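Local coordinates for conserved hypothetical protein (Pyrococcus furiosus, PDB 1VK1) that probably acts as an ATP-binding kinase related to the L-serine kinase SerK, with a ParB-like N-terminal domain, at residues A[19-24]-A[87-92]; A[54-59]-A[65-70]. One frame throughout, in Å; residues are numbered along the deposited sequence. Where two conformers were deposited one is given.

How the contacts relate
Both contacts belong to one mixed four-stranded sheet of the ParB-like region, ordered 19-22, 84-90, 54-58, 65-67, and their centres lie about 6 Å apart. Contact 1 joins the first two of these strands and contact 2 the last two. The inner strands bind them together: Val88 N lies 2.8 Å from Met54 O and Leu90 N lies 2.8 Å from Leu56 O, both probable hydrogen bonds. Side chains continue the link, with Ser87 OG 3.5 Å from Leu56 CD1. Along the chain, contact 2 is nested within the loop that contact 1 closes. It is residues 65-70 that reach the phosphate, through Gly70, and the Asp69 side chain lies about 5 Å from a bound sodium ion.

Contact 1. Residues A[19-24]-A[87-92]; sequences VFIELD and SVILDY
The flat groups that meet here are the carbonyls of Val19 and Ser87, and their partners arrive differently. Val19 N approaches Ser87 O in the carbonyl plane at 2.9 Å. Ser87 N, 2.8 Å from Val19 O, instead stands 34° out of the plane of that acceptor, shifted toward one of its faces. The CB of Ser87 also touches this oxygen, 3.5 Å from Val19 O. The reciprocal bonds define an antiparallel hydrogen-bonded pair that attaches outer strand 19-22 to strand 84-90 in the mixed sheet of the ParB-like fold.

The pairing between the two segments is confined to this one bridge. The short strand axes cross at 88°, so beyond it residues 88-92 run away from residues 20-24. The edge strand stays attached through the earlier part of its neighbour, where Ile21 bonds by its backbone to Ala85; Leu23, beyond the strand, likewise pairs with Lys83.

Side chains fill the angle between the diverging backbones. Ile21 points toward the other segment and touches the Ser87 side chain, Ile21 CB coming 3.8 Å from Ser87 OG. With Ile21 CG1 set anti to the carbonyl carbon (chi1 -62°), that branch also reaches Ser87, at 3.9 Å from Ser87 CB. This side of the serine therefore meets hydrocarbon, while its hydroxyl is satisfied by a hydrogen bond to Ala85 O within its own strand. Met26, Met54 and Leu56 add further contacts around Ser87. Tyr65, from strand 65-67, touches both Ile21 and Ile89, so the two isoleucines share an aromatic neighbour. Directly across the segments they meet through one branch of each, Ile89 CD1 lying 4.2 Å from Ile21 CG1.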
# COMPACT_ATOMS: atom_id res chain seq x y z
N VAL A 19 -20.06 7.90 -6.18
CA VAL A 19 -20.12 9.11 -6.97
C VAL A 19 -18.87 9.15 -7.84
O VAL A 19 -17.79 8.74 -7.40
CB VAL A 19 -20.13 10.40 -6.07
CG1 VAL A 19 -19.78 11.65 -6.85
CG2 VAL A 19 -21.45 10.59 -5.44
N PHE A 20 -18.99 9.65 -9.06
CA PHE A 20 -17.82 9.84 -9.89
C PHE A 20 -17.07 11.06 -9.40
O PHE A 20 -17.71 12.10 -9.13
CB PHE A 20 -18.19 9.96 -11.36
CG PHE A 20 -18.63 8.67 -11.97
CD1 PHE A 20 -17.72 7.81 -12.53
CD2 PHE A 20 -19.94 8.29 -11.90
CE1 PHE A 20 -18.13 6.61 -13.09
CE2 PHE A 20 -20.36 7.08 -12.45
CZ PHE A 20 -19.46 6.25 -13.05
N ILE A 21 -15.76 10.93 -9.26
CA ILE A 21 -14.87 12.03 -8.86
C ILE A 21 -13.77 12.14 -9.89
O ILE A 21 -13.24 11.13 -10.34
CB ILE A 21 -14.29 11.77 -7.44
CG1 ILE A 21 -15.41 11.71 -6.39
CG2 ILE A 21 -13.25 12.83 -7.07
CD1 ILE A 21 -16.15 12.98 -6.14
N GLU A 22 -13.42 13.37 -10.24
CA GLU A 22 -12.34 13.58 -11.17
C GLU A 22 -10.99 13.17 -10.57
O GLU A 22 -10.66 13.51 -9.41
CB GLU A 22 -12.36 15.03 -11.65
CG GLU A 22 -13.54 15.27 -12.58
CD GLU A 22 -13.81 16.73 -12.85
OE1 GLU A 22 -14.56 17.36 -12.09
OE2 GLU A 22 -13.27 17.24 -13.81
N LEU A 23 -10.23 12.42 -11.36
CA LEU A 23 -8.97 11.87 -10.90
C LEU A 23 -7.98 12.95 -10.46
O LEU A 23 -7.17 12.73 -9.54
CB LEU A 23 -8.34 11.03 -12.00
CG LEU A 23 -9.12 9.79 -12.40
CD1 LEU A 23 -8.61 9.24 -13.73
CD2 LEU A 23 -9.05 8.71 -11.34
N ASP A 24 -8.05 14.13 -11.08
CA ASP A 24 -7.13 15.21 -10.79
C ASP A 24 -7.40 15.89 -9.44
O ASP A 24 -6.66 16.76 -9.04
CB ASP A 24 -7.06 16.24 -11.97
CG ASP A 24 -8.39 16.99 -12.22
OD1 ASP A 24 -9.35 16.90 -11.46
OD2 ASP A 24 -8.53 17.72 -13.23
N SER A 87 -16.34 6.45 -6.74
CA SER A 87 -15.74 6.65 -5.45
C SER A 87 -16.77 6.62 -4.32
O SER A 87 -17.91 7.03 -4.49
CB SER A 87 -15.01 8.00 -5.43
OG SER A 87 -14.03 8.11 -6.44
N VAL A 88 -16.31 6.18 -3.17
CA VAL A 88 -17.07 6.27 -1.93
C VAL A 88 -16.35 7.31 -1.09
O VAL A 88 -15.15 7.19 -0.87
CB VAL A 88 -17.14 4.91 -1.21
CG1 VAL A 88 -17.79 5.04 0.19
CG2 VAL A 88 -17.89 3.90 -2.05
N ILE A 89 -17.08 8.31 -0.61
CA ILE A 89 -16.53 9.39 0.18
C ILE A 89 -16.78 9.10 1.67
O ILE A 89 -17.92 8.92 2.09
CB ILE A 89 -17.20 10.73 -0.20
CG1 ILE A 89 -17.25 10.93 -1.72
CG2 ILE A 89 -16.52 11.90 0.52
CD1 ILE A 89 -15.98 10.91 -2.35
N LEU A 90 -15.71 9.03 2.44
CA LEU A 90 -15.69 8.68 3.85
C LEU A 90 -15.41 9.92 4.69
O LEU A 90 -14.77 10.87 4.22
CB LEU A 90 -14.52 7.70 4.10
CG LEU A 90 -14.44 6.42 3.30
CD1 LEU A 90 -13.14 5.69 3.61
CD2 LEU A 90 -15.61 5.53 3.60
N ASP A 91 -15.86 9.89 5.95
CA ASP A 91 -15.35 10.80 6.97
C ASP A 91 -14.15 10.08 7.57
O ASP A 91 -14.31 9.12 8.30
CB ASP A 91 -16.41 11.08 8.03
CG ASP A 91 -15.87 11.88 9.23
OD1 ASP A 91 -14.66 12.27 9.23
OD2 ASP A 91 -16.58 12.17 10.22
N TYR A 92 -12.96 10.57 7.27
CA TYR A 92 -11.74 9.84 7.61
C TYR A 92 -11.59 9.64 9.13
O TYR A 92 -11.11 8.60 9.56
CB TYR A 92 -10.53 10.57 7.05
CG TYR A 92 -9.28 9.72 7.03
CD1 TYR A 92 -9.27 8.46 6.40
CD2 TYR A 92 -8.11 10.17 7.61
CE1 TYR A 92 -8.12 7.68 6.38
CE2 TYR A 92 -6.97 9.39 7.58
CZ TYR A 92 -6.98 8.14 6.97
OH TYR A 92 -5.85 7.37 6.94

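Contact 2. Residues A[54-59]-A[65-70]; sequences MLLAKI and YLIVDG. With PO4 (phosphate ion), chain B.
Backbone hydrogen bonds pair Leu55 with Asp69 and Ala57 with Leu66 in an antiparallel hairpin. Between them the register slips by one: Leu55 O accepts from Val68 N at 2.8 Å and from Asp69 N at 3.1 Å, both donors coming from the same face of its carbonyl plane. This is a classic beta bulge.

Apolar contacts flank it. Leu56 crosses Tyr65 at about a right angle, Leu56 CD1 lying over one ring face, 4.0 Å from Tyr65 CG. The aliphatic part of Lys58 crosses the same ring obliquely, Lys58 CE passing 4.0 Å from Tyr65 CZ, while its NZ forms a salt bridge with Asp63. Replacing Tyr65 by alanine removes the whole ring, and Leu56 CD1 and the Lys58 chain would probably lose the surface they rest on. The Met54 chain folds back (chi2 -66°), bringing Met54 CE 3.8 Å from Ile67 CG2.

Polar contacts close the far end. Asp69 forms a salt bridge with Arg73, and Gly70 N donates at 2.9 Å to O4 of a phosphate, probably from the crystallisation liquor. His71 and His72 also bind the ion. With Gly70 as N-cap, this anion site at the N-terminus of helix 71-80 is consistent with a phosphate-binding pocket of the ParB/sulfiredoxin-like fold.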
# COMPACT_ATOMS: atom_id res chain seq x y z
N MET A 54 -12.98 3.66 -5.67
CA MET A 54 -12.04 4.39 -4.85
C MET A 54 -12.66 4.63 -3.49
O MET A 54 -13.86 4.84 -3.40
CB MET A 54 -11.73 5.74 -5.47
CG MET A 54 -11.10 5.70 -6.87
SD MET A 54 -9.42 4.96 -6.89
CE MET A 54 -8.57 6.12 -5.79
N LEU A 55 -11.84 4.64 -2.45
CA LEU A 55 -12.24 5.19 -1.15
C LEU A 55 -11.49 6.48 -0.95
O LEU A 55 -10.25 6.50 -1.06
CB LEU A 55 -11.93 4.23 0.02
CG LEU A 55 -12.55 2.85 -0.10
CD1 LEU A 55 -12.18 2.00 1.14
CD2 LEU A 55 -14.04 2.91 -0.32
N LEU A 56 -12.24 7.56 -0.70
CA LEU A 56 -11.71 8.90 -0.60
C LEU A 56 -12.17 9.57 0.67
O LEU A 56 -13.20 9.22 1.23
CB LEU A 56 -12.21 9.76 -1.77
CG LEU A 56 -11.89 9.27 -3.18
CD1 LEU A 56 -12.51 10.27 -4.18
CD2 LEU A 56 -10.43 9.10 -3.43
N ALA A 57 -11.45 10.60 1.08
CA ALA A 57 -11.87 11.49 2.18
C ALA A 57 -11.48 12.90 1.82
O ALA A 57 -10.38 13.15 1.35
CB ALA A 57 -11.22 11.08 3.48
N LYS A 58 -12.37 13.85 2.04
CA LYS A 58 -12.04 15.23 1.71
C LYS A 58 -10.92 15.75 2.62
O LYS A 58 -10.91 15.52 3.82
CB LYS A 58 -13.29 16.14 1.76
CG LYS A 58 -13.00 17.62 1.32
CD LYS A 58 -14.25 18.39 0.90
CE LYS A 58 -14.59 18.18 -0.58
NZ LYS A 58 -15.58 19.17 -1.07
N ILE A 59 -9.99 16.47 2.03
CA ILE A 59 -8.94 17.15 2.78
C ILE A 59 -9.51 18.50 3.26
O ILE A 59 -9.94 19.32 2.45
CB ILE A 59 -7.70 17.34 1.92
CG1 ILE A 59 -7.12 15.98 1.51
CG2 ILE A 59 -6.65 18.16 2.66
CD1 ILE A 59 -6.11 16.05 0.41
N TYR A 65 -9.30 15.47 -2.41
CA TYR A 65 -9.52 14.26 -1.65
C TYR A 65 -8.24 13.50 -1.39
O TYR A 65 -7.41 13.33 -2.30
CB TYR A 65 -10.48 13.32 -2.40
CG TYR A 65 -11.84 13.90 -2.60
CD1 TYR A 65 -12.84 13.74 -1.65
CD2 TYR A 65 -12.15 14.59 -3.75
CE1 TYR A 65 -14.09 14.29 -1.83
CE2 TYR A 65 -13.40 15.14 -3.94
CZ TYR A 65 -14.38 14.96 -2.97
OH TYR A 65 -15.65 15.49 -3.16
N LEU A 66 -8.09 13.03 -0.16
CA LEU A 66 -7.15 11.99 0.18
C LEU A 66 -7.61 10.69 -0.42
O LEU A 66 -8.74 10.28 -0.22
CB LEU A 66 -7.12 11.87 1.71
CG LEU A 66 -6.40 10.66 2.31
CD1 LEU A 66 -4.90 10.68 1.99
CD2 LEU A 66 -6.66 10.59 3.80
N ILE A 67 -6.71 10.01 -1.14
CA ILE A 67 -6.94 8.64 -1.53
C ILE A 67 -6.75 7.80 -0.27
O ILE A 67 -5.67 7.72 0.26
CB ILE A 67 -5.99 8.17 -2.64
CG1 ILE A 67 -6.25 8.95 -3.95
CG2 ILE A 67 -6.16 6.67 -2.86
CD1 ILE A 67 -5.22 8.70 -5.03
N VAL A 68 -7.82 7.16 0.18
CA VAL A 68 -7.77 6.24 1.32
C VAL A 68 -7.36 4.87 0.77
O VAL A 68 -6.44 4.26 1.26
CB VAL A 68 -9.10 6.23 2.07
CG1 VAL A 68 -9.10 5.16 3.14
CG2 VAL A 68 -9.36 7.59 2.68
N ASP A 69 -8.07 4.41 -0.25
CA ASP A 69 -7.78 3.16 -0.91
C ASP A 69 -7.97 3.32 -2.40
O ASP A 69 -8.97 3.87 -2.84
CB ASP A 69 -8.72 2.04 -0.40
CG ASP A 69 -8.40 0.72 -0.99
OD1 ASP A 69 -7.24 0.27 -0.84
OD2 ASP A 69 -9.21 0.09 -1.68
N GLY A 70 -7.01 2.82 -3.17
CA GLY A 70 -7.09 2.82 -4.62
C GLY A 70 -5.98 3.55 -5.35
O GLY A 70 -6.18 4.00 -6.48
P PO4 B . -3.42 1.00 -2.81
O1 PO4 B . -1.87 1.46 -2.52
O2 PO4 B . -3.50 0.80 -4.38
O3 PO4 B . -3.65 -0.28 -2.09
O4 PO4 B . -4.34 2.12 -2.36